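Local coordinates for uncharacterized protein (Bacteroides uniformis, PDB 4JPQ) that is of unknown function but probably binds carbohydrate through a family 9-type carbohydrate-binding domain, at residues Phe92-Glu97 against Gly215-Glu220. Residues are numbered along the deposited sequence; the frame is centred on the assembly and turned at random.
Sequences FFVSPE and GTLSFE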
ATOM      1  N   PHE A  92      -1.169  -1.852  -0.139  1.00 49.70           N
ATOM      2  CA  PHE A  92      -0.062  -2.560  -0.786  1.00 48.65           C
ATOM      3  C   PHE A  92      -0.169  -4.035  -0.402  1.00 43.93           C
ATOM      4  O   PHE A  92      -0.126  -4.362   0.781  1.00 49.32           O
ATOM      5  CB  PHE A  92       1.285  -1.998  -0.317  1.00 50.05           C
ATOM      6  CG  PHE A  92       2.498  -2.765  -0.819  1.00 51.48           C
ATOM      7  CD1 PHE A  92       2.657  -3.051  -2.178  1.00 58.59           C
ATOM      8  CD2 PHE A  92       3.520  -3.149   0.059  1.00 51.53           C
ATOM      9  CE1 PHE A  92       3.784  -3.725  -2.647  1.00 51.96           C
ATOM     10  CE2 PHE A  92       4.651  -3.813  -0.404  1.00 45.59           C
ATOM     11  CZ  PHE A  92       4.781  -4.102  -1.759  1.00 50.72           C
ATOM     12  N   PHE A  93      -0.341  -4.898  -1.395  1.00 37.82           N
ATOM     13  CA  PHE A  93      -0.449  -6.352  -1.200  1.00 43.71           C
ATOM     14  C   PHE A  93       0.781  -6.954  -1.867  1.00 46.68           C
ATOM     15  O   PHE A  93       1.120  -6.539  -2.973  1.00 47.35           O
ATOM     16  CB  PHE A  93      -1.701  -6.921  -1.875  1.00 52.09           C
ATOM     17  CG  PHE A  93      -2.993  -6.737  -1.100  1.00 48.61           C
ATOM     18  CD1 PHE A  93      -3.376  -5.497  -0.576  1.00 50.15           C
ATOM     19  CD2 PHE A  93      -3.887  -7.804  -0.975  1.00 46.82           C
ATOM     20  CE1 PHE A  93      -4.589  -5.349   0.103  1.00 44.08           C
ATOM     21  CE2 PHE A  93      -5.094  -7.657  -0.304  1.00 46.54           C
ATOM     22  CZ  PHE A  93      -5.444  -6.429   0.242  1.00 48.11           C
ATOM     23  N   VAL A  94       1.423  -7.937  -1.229  1.00 55.08           N
ATOM     24  CA  VAL A  94       2.672  -8.514  -1.762  1.00 57.38           C
ATOM     25  C   VAL A  94       2.995  -9.925  -1.231  1.00 58.09           C
ATOM     26  O   VAL A  94       2.803 -10.191  -0.045  1.00 59.65           O
ATOM     27  CB  VAL A  94       3.855  -7.534  -1.490  1.00 54.81           C
ATOM     28  CG1 VAL A  94       4.103  -7.334   0.005  1.00 56.69           C
ATOM     29  CG2 VAL A  94       5.135  -7.974  -2.177  1.00 63.03           C
ATOM     30  N   SER A  95       3.477 -10.799  -2.124  1.00 61.20           N
ATOM     31  CA  SER A  95       3.930 -12.169  -1.816  1.00 62.39           C
ATOM     32  C   SER A  95       5.439 -12.117  -2.091  1.00 61.15           C
ATOM     33  O   SER A  95       5.845 -11.917  -3.242  1.00 65.88           O
ATOM     34  CB  SER A  95       3.245 -13.219  -2.710  1.00 70.50           C
ATOM     35  OG  SER A  95       3.813 -14.515  -2.553  1.00 93.34           O
ATOM     36  N   PRO A  96       6.277 -12.338  -1.070  1.00 68.36           N
ATOM     37  CA  PRO A  96       7.703 -12.125  -1.263  1.00 82.89           C
ATOM     38  C   PRO A  96       8.602 -13.303  -1.663  1.00 91.35           C
ATOM     39  O   PRO A  96       9.769 -13.039  -1.998  1.00102.34           O
ATOM     40  CB  PRO A  96       8.112 -11.643   0.120  1.00 84.99           C
ATOM     41  CG  PRO A  96       7.304 -12.532   1.017  1.00 83.94           C
ATOM     42  CD  PRO A  96       6.038 -12.879   0.279  1.00 80.99           C
ATOM     43  N   GLU A  97       8.110 -14.546  -1.639  1.00 85.38           N
ATOM     44  CA  GLU A  97       8.985 -15.704  -1.893  1.00106.27           C
ATOM     45  C   GLU A  97       8.473 -16.653  -2.984  1.00106.28           C
ATOM     46  O   GLU A  97       8.991 -17.763  -3.104  1.00 91.83           O
ATOM     47  CB  GLU A  97       9.161 -16.490  -0.564  1.00107.22           C
ATOM     48  CG  GLU A  97      10.585 -16.939  -0.169  1.00114.50           C
ATOM     49  CD  GLU A  97      11.305 -15.915   0.722  1.00114.05           C
ATOM     50  OE1 GLU A  97      11.847 -14.913   0.193  1.00 99.12           O
ATOM     51  OE2 GLU A  97      11.355 -16.129   1.960  1.00103.74           O
ATOM     52  N   GLY A 215       0.825  -8.075  -9.994  1.00 60.81           N
ATOM     53  CA  GLY A 215       1.837  -7.712 -10.978  1.00 61.54           C
ATOM     54  C   GLY A 215       3.172  -8.174 -10.444  1.00 60.45           C
ATOM     55  O   GLY A 215       3.234  -8.770  -9.361  1.00 53.28           O
ATOM     56  N   THR A 216       4.225  -7.882 -11.208  1.00 63.74           N
ATOM     57  CA  THR A 216       5.593  -8.283 -10.884  1.00 66.79           C
ATOM     58  C   THR A 216       6.410  -7.079 -10.415  1.00 64.77           C
ATOM     59  O   THR A 216       6.306  -5.986 -10.979  1.00 64.97           O
ATOM     60  CB  THR A 216       6.259  -8.950 -12.098  1.00 71.37           C
ATOM     61  OG1 THR A 216       5.454 -10.065 -12.505  1.00 76.91           O
ATOM     62  CG2 THR A 216       7.680  -9.437 -11.766  1.00 72.14           C
ATOM     63  N   LEU A 217       7.222  -7.302  -9.382  1.00 65.54           N
ATOM     64  CA  LEU A 217       8.064  -6.275  -8.773  1.00 61.45           C
ATOM     65  C   LEU A 217       9.509  -6.748  -8.799  1.00 68.09           C
ATOM     66  O   LEU A 217       9.879  -7.641  -8.034  1.00 70.04           O
ATOM     67  CB  LEU A 217       7.607  -6.019  -7.340  1.00 55.30           C
ATOM     68  CG  LEU A 217       6.141  -5.607  -7.163  1.00 55.93           C
ATOM     69  CD1 LEU A 217       5.828  -5.466  -5.680  1.00 65.12           C
ATOM     70  CD2 LEU A 217       5.801  -4.318  -7.892  1.00 53.25           C
ATOM     71  N   SER A 218      10.303  -6.157  -9.698  1.00 73.64           N
ATOM     72  CA  SER A 218      11.719  -6.493  -9.878  1.00 74.06           C
ATOM     73  C   SER A 218      12.602  -5.509  -9.095  1.00 67.58           C
ATOM     74  O   SER A 218      12.818  -4.372  -9.518  1.00 64.34           O
ATOM     75  CB  SER A 218      12.083  -6.495 -11.367  1.00 73.22           C
ATOM     76  OG  SER A 218      11.240  -7.394 -12.065  1.00 71.87           O
ATOM     77  N   PHE A 219      13.100  -5.970  -7.951  1.00 67.58           N
ATOM     78  CA  PHE A 219      13.996  -5.190  -7.112  1.00 70.63           C
ATOM     79  C   PHE A 219      15.402  -5.220  -7.722  1.00 76.79           C
ATOM     80  O   PHE A 219      15.935  -6.301  -8.005  1.00 80.54           O
ATOM     81  CB  PHE A 219      14.008  -5.724  -5.674  1.00 71.63           C
ATOM     82  CG  PHE A 219      12.693  -5.554  -4.951  1.00 66.11           C
ATOM     83  CD1 PHE A 219      11.659  -6.479  -5.104  1.00 68.43           C
ATOM     84  CD2 PHE A 219      12.484  -4.474  -4.111  1.00 61.84           C
ATOM     85  CE1 PHE A 219      10.452  -6.324  -4.433  1.00 61.15           C
ATOM     86  CE2 PHE A 219      11.275  -4.311  -3.443  1.00 59.99           C
ATOM     87  CZ  PHE A 219      10.259  -5.238  -3.605  1.00 61.95           C
ATOM     88  N   GLU A 220      15.966  -4.025  -7.940  1.00 73.94           N
ATOM     89  CA  GLU A 220      17.319  -3.832  -8.478  1.00 79.24           C
ATOM     90  C   GLU A 220      18.345  -4.384  -7.478  1.00 82.52           C
ATOM     91  O   GLU A 220      18.131  -4.335  -6.260  1.00 79.23           O
ATOM     92  CB  GLU A 220      17.577  -2.331  -8.739  1.00 88.26           C
ATOM     93  CG  GLU A 220      18.925  -1.964  -9.370  1.00107.25           C
ATOM     94  CD  GLU A 220      19.274  -0.475  -9.285  1.00107.61           C
ATOM     95  OE1 GLU A 220      18.369   0.384  -9.232  1.00 93.95           O
ATOM     96  OE2 GLU A 220      20.483  -0.159  -9.284  1.00107.26           O
ATOM     97  OXT GLU A 220      19.402  -4.894  -7.869  1.00 80.03           O
TER
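Ser-95 OG, next in the chain to the Val-94 that meets Leu-217, is hydrogen-bonded to Arg-101 O and weakly to Asp-99 O. This fixes the end of strand 89-95 to the loop that leads into strand 102-108. The contact between 92-97 and 215-220 is itself apolar and small, burying 89 Å² in all. One methyl of Leu-217 does the touching. Its CD1 lies 4.1 Å from Phe-92 CE1, at the ring edge and near the ring plane. The same CD1 is 4.4 Å from Val-94 CG2. In Leu-217 an extended chi2 (177°) sets CD1 anti to CA, at the far end of the side chain, where it meets Phe-92 and Val-94. The side chains of Phe-92 and Leu-217 approach each other head-on. Around them, the Phe-92 ring meets that of Phe-183 with the planes about 20° apart, Leu-217 also packs against Leu-7, and Val-94 against Phe-166. All three residues of the contact are buried. The backbones are not paired here, and the CA atoms of Val-94 and Leu-217 stand 9.1 Å apart. Strand 178-186 lies between them, antiparallel to both. Side chains of next-but-one strands thus meet across this intervening strand within the hydrophobic core, consistent with the beta-sandwich fold of family 9 carbohydrate-binding modules.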